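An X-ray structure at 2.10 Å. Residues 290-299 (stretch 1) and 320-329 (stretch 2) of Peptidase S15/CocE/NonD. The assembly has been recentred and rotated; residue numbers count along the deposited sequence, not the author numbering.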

# COMPACT_ATOMS: atom_id res chain seq x y z
N VAL A 290 -5.85 -18.01 28.74
CA VAL A 290 -6.19 -17.20 27.58
C VAL A 290 -5.81 -17.93 26.30
O VAL A 290 -4.63 -18.10 26.00
CB VAL A 290 -5.54 -15.79 27.65
CG1 VAL A 290 -6.21 -14.82 26.69
CG2 VAL A 290 -5.55 -15.23 29.07
N GLY A 291 -6.83 -18.35 25.56
CA GLY A 291 -6.66 -19.05 24.29
C GLY A 291 -7.21 -18.28 23.11
O GLY A 291 -8.05 -17.40 23.27
N GLY A 292 -6.71 -18.61 21.92
CA GLY A 292 -7.13 -18.00 20.67
C GLY A 292 -7.75 -18.99 19.72
O GLY A 292 -7.22 -20.09 19.53
N LEU A 293 -8.87 -18.60 19.09
CA LEU A 293 -9.61 -19.43 18.12
C LEU A 293 -8.78 -19.74 16.87
O LEU A 293 -8.96 -20.80 16.26
CB LEU A 293 -10.93 -18.75 17.70
CG LEU A 293 -12.09 -18.77 18.71
CD1 LEU A 293 -13.19 -17.80 18.29
CD2 LEU A 293 -12.68 -20.17 18.86
N PHE A 294 -7.90 -18.82 16.47
CA PHE A 294 -7.11 -18.97 15.24
C PHE A 294 -5.60 -19.03 15.52
O PHE A 294 -4.79 -18.66 14.67
CB PHE A 294 -7.46 -17.83 14.25
CG PHE A 294 -8.94 -17.62 14.05
CD1 PHE A 294 -9.73 -18.60 13.44
CD2 PHE A 294 -9.57 -16.46 14.50
CE1 PHE A 294 -11.10 -18.41 13.27
CE2 PHE A 294 -10.94 -16.27 14.32
CZ PHE A 294 -11.70 -17.25 13.71
N ASP A 295 -5.23 -19.56 16.70
CA ASP A 295 -3.84 -19.73 17.11
C ASP A 295 -3.13 -20.74 16.19
O ASP A 295 -3.39 -21.94 16.28
CB ASP A 295 -3.77 -20.19 18.58
CG ASP A 295 -2.42 -19.98 19.23
OD1 ASP A 295 -1.41 -20.42 18.65
OD2 ASP A 295 -2.37 -19.37 20.30
N GLN A 296 -2.23 -20.25 15.32
CA GLN A 296 -1.50 -21.05 14.33
C GLN A 296 -0.30 -21.83 14.95
O GLN A 296 0.42 -22.52 14.21
CB GLN A 296 -1.04 -20.16 13.16
CG GLN A 296 0.19 -19.26 13.45
CD GLN A 296 -0.08 -17.99 14.25
OE1 GLN A 296 -1.18 -17.76 14.76
NE2 GLN A 296 0.94 -17.16 14.40
N GLU A 297 -0.10 -21.74 16.28
CA GLU A 297 1.02 -22.42 16.91
C GLU A 297 0.60 -23.33 18.07
O GLU A 297 1.10 -24.46 18.15
CB GLU A 297 2.07 -21.41 17.38
CG GLU A 297 2.84 -20.77 16.23
CD GLU A 297 4.07 -19.96 16.58
OE1 GLU A 297 4.63 -19.31 15.66
OE2 GLU A 297 4.50 -19.98 17.75
N ASP A 298 -0.28 -22.86 18.97
CA ASP A 298 -0.72 -23.64 20.14
C ASP A 298 -2.25 -23.59 20.30
O ASP A 298 -2.76 -23.03 21.27
CB ASP A 298 -0.02 -23.13 21.42
CG ASP A 298 1.49 -23.27 21.37
OD1 ASP A 298 1.99 -24.37 21.64
OD2 ASP A 298 2.16 -22.26 21.08
N ILE A 299 -2.98 -24.19 19.33
CA ILE A 299 -4.45 -24.20 19.28
C ILE A 299 -5.07 -25.31 20.19
O ILE A 299 -6.28 -25.30 20.43
CB ILE A 299 -4.92 -24.34 17.80
CG1 ILE A 299 -6.31 -23.71 17.58
CG2 ILE A 299 -4.83 -25.79 17.28
CD1 ILE A 299 -6.51 -23.10 16.23
N HIS A 320 -10.37 -19.77 35.26
CA HIS A 320 -11.16 -19.01 34.29
C HIS A 320 -10.59 -19.24 32.89
O HIS A 320 -9.37 -19.21 32.72
CB HIS A 320 -11.16 -17.51 34.62
CG HIS A 320 -11.62 -17.19 36.01
ND1 HIS A 320 -12.95 -16.93 36.28
CD2 HIS A 320 -10.90 -17.07 37.15
CE1 HIS A 320 -13.00 -16.67 37.58
NE2 HIS A 320 -11.80 -16.75 38.14
N PHE A 321 -11.46 -19.48 31.90
CA PHE A 321 -11.03 -19.70 30.52
C PHE A 321 -11.56 -18.60 29.60
O PHE A 321 -12.76 -18.33 29.57
CB PHE A 321 -11.48 -21.09 30.03
CG PHE A 321 -11.18 -21.44 28.59
CD1 PHE A 321 -9.93 -21.21 28.04
CD2 PHE A 321 -12.14 -22.08 27.80
CE1 PHE A 321 -9.65 -21.54 26.71
CE2 PHE A 321 -11.86 -22.43 26.48
CZ PHE A 321 -10.62 -22.16 25.94
N VAL A 322 -10.64 -17.94 28.88
CA VAL A 322 -10.96 -16.88 27.92
C VAL A 322 -10.55 -17.36 26.53
O VAL A 322 -9.40 -17.75 26.32
CB VAL A 322 -10.30 -15.52 28.29
CG1 VAL A 322 -10.67 -14.43 27.28
CG2 VAL A 322 -10.67 -15.08 29.70
N LEU A 323 -11.51 -17.37 25.59
CA LEU A 323 -11.28 -17.80 24.21
C LEU A 323 -11.66 -16.66 23.26
O LEU A 323 -12.85 -16.39 23.04
CB LEU A 323 -12.09 -19.09 23.92
CG LEU A 323 -11.83 -19.83 22.60
CD1 LEU A 323 -10.36 -20.24 22.45
CD2 LEU A 323 -12.69 -21.06 22.52
N GLY A 324 -10.65 -15.95 22.77
CA GLY A 324 -10.82 -14.80 21.88
C GLY A 324 -10.63 -15.10 20.40
O GLY A 324 -10.14 -16.17 20.04
N PRO A 325 -10.99 -14.14 19.51
CA PRO A 325 -10.82 -14.37 18.06
C PRO A 325 -9.39 -14.03 17.64
O PRO A 325 -9.15 -13.13 16.83
CB PRO A 325 -11.84 -13.40 17.45
CG PRO A 325 -11.83 -12.23 18.40
CD PRO A 325 -11.53 -12.78 19.78
N TRP A 326 -8.44 -14.73 18.24
CA TRP A 326 -7.05 -14.37 18.13
C TRP A 326 -6.19 -15.42 17.49
O TRP A 326 -6.40 -16.61 17.68
CB TRP A 326 -6.49 -14.06 19.53
CG TRP A 326 -7.26 -13.01 20.28
CD1 TRP A 326 -7.67 -11.80 19.80
CD2 TRP A 326 -7.63 -13.04 21.66
NE1 TRP A 326 -8.29 -11.08 20.79
CE2 TRP A 326 -8.28 -11.81 21.95
CE3 TRP A 326 -7.47 -13.98 22.70
CZ2 TRP A 326 -8.81 -11.52 23.22
CZ3 TRP A 326 -8.00 -13.69 23.94
CH2 TRP A 326 -8.65 -12.47 24.20
N ASN A 327 -5.13 -14.95 16.81
CA ASN A 327 -4.07 -15.81 16.34
C ASN A 327 -3.11 -16.02 17.53
O ASN A 327 -3.45 -15.63 18.65
CB ASN A 327 -3.38 -15.22 15.09
CG ASN A 327 -2.60 -13.93 15.29
OD1 ASN A 327 -2.30 -13.50 16.40
ND2 ASN A 327 -2.18 -13.33 14.20
N HIS A 328 -1.92 -16.58 17.29
CA HIS A 328 -0.98 -16.88 18.37
C HIS A 328 -0.61 -15.67 19.30
O HIS A 328 -0.54 -15.86 20.51
CB HIS A 328 0.29 -17.51 17.81
CG HIS A 328 1.19 -18.05 18.87
ND1 HIS A 328 0.70 -18.88 19.86
CD2 HIS A 328 2.50 -17.82 19.08
CE1 HIS A 328 1.74 -19.13 20.64
NE2 HIS A 328 2.84 -18.53 20.21
N GLY A 329 -0.37 -14.49 18.74
CA GLY A 329 0.06 -13.34 19.54
C GLY A 329 -0.94 -12.23 19.81
O GLY A 329 -0.63 -11.31 20.58
O HOH W 1 -3.98 -16.98 21.04
O HOH W 2 0.73 -14.78 15.78

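The two stretches begin as neighbouring parallel strands, their axes 25° apart, with Val290, Gly291 and Gly292 in register with Val322, Leu323 and Gly324. Three near-linear bonds fix that register: Gly291 N to Val322 O (2.7 Å, 174°), Gly324 N to Gly291 O (3.0 Å) and Leu293 N to Gly324 O (2.9 Å). A type I turn from Gly292 to Asp295 follows, within which Phe294 N donates to Trp326 O (2.9 Å). An ideal CB on Gly292 would lie 2.5 Å from that same Trp326 O, so the close approach depends on a bare CA.

With chi1 m, Trp326 lays its indole back along the sheet, bringing CZ3 within 3.5 Å of Val290 CG1; an ideal CB on Gly324 would clash with its CD2 at 2.4 Å. Leu293 (m, t) and Leu323 (t, p) bring their CD2 atoms to 3.8 Å.

His328 is the most heavily covered residue, at 113 Å². Chi1 t with chi2 at 50° turns ND1 to Asp295, 3.1 Å from OD2 at 164° and 2.9 Å from OD1 in a weak bond. Asp295, also t, spends OD1 on Asp298 N (2.7 Å) and Glu297 N (3.0 Å). Glu297 CB lies over the imidazole face in a CH-pi contact, 3.8 Å from the His328 ring centroid and 9° off the normal. Gln296, chi1 p and chi2 m, folds so that OE1 accepts from His328 N (2.9 Å).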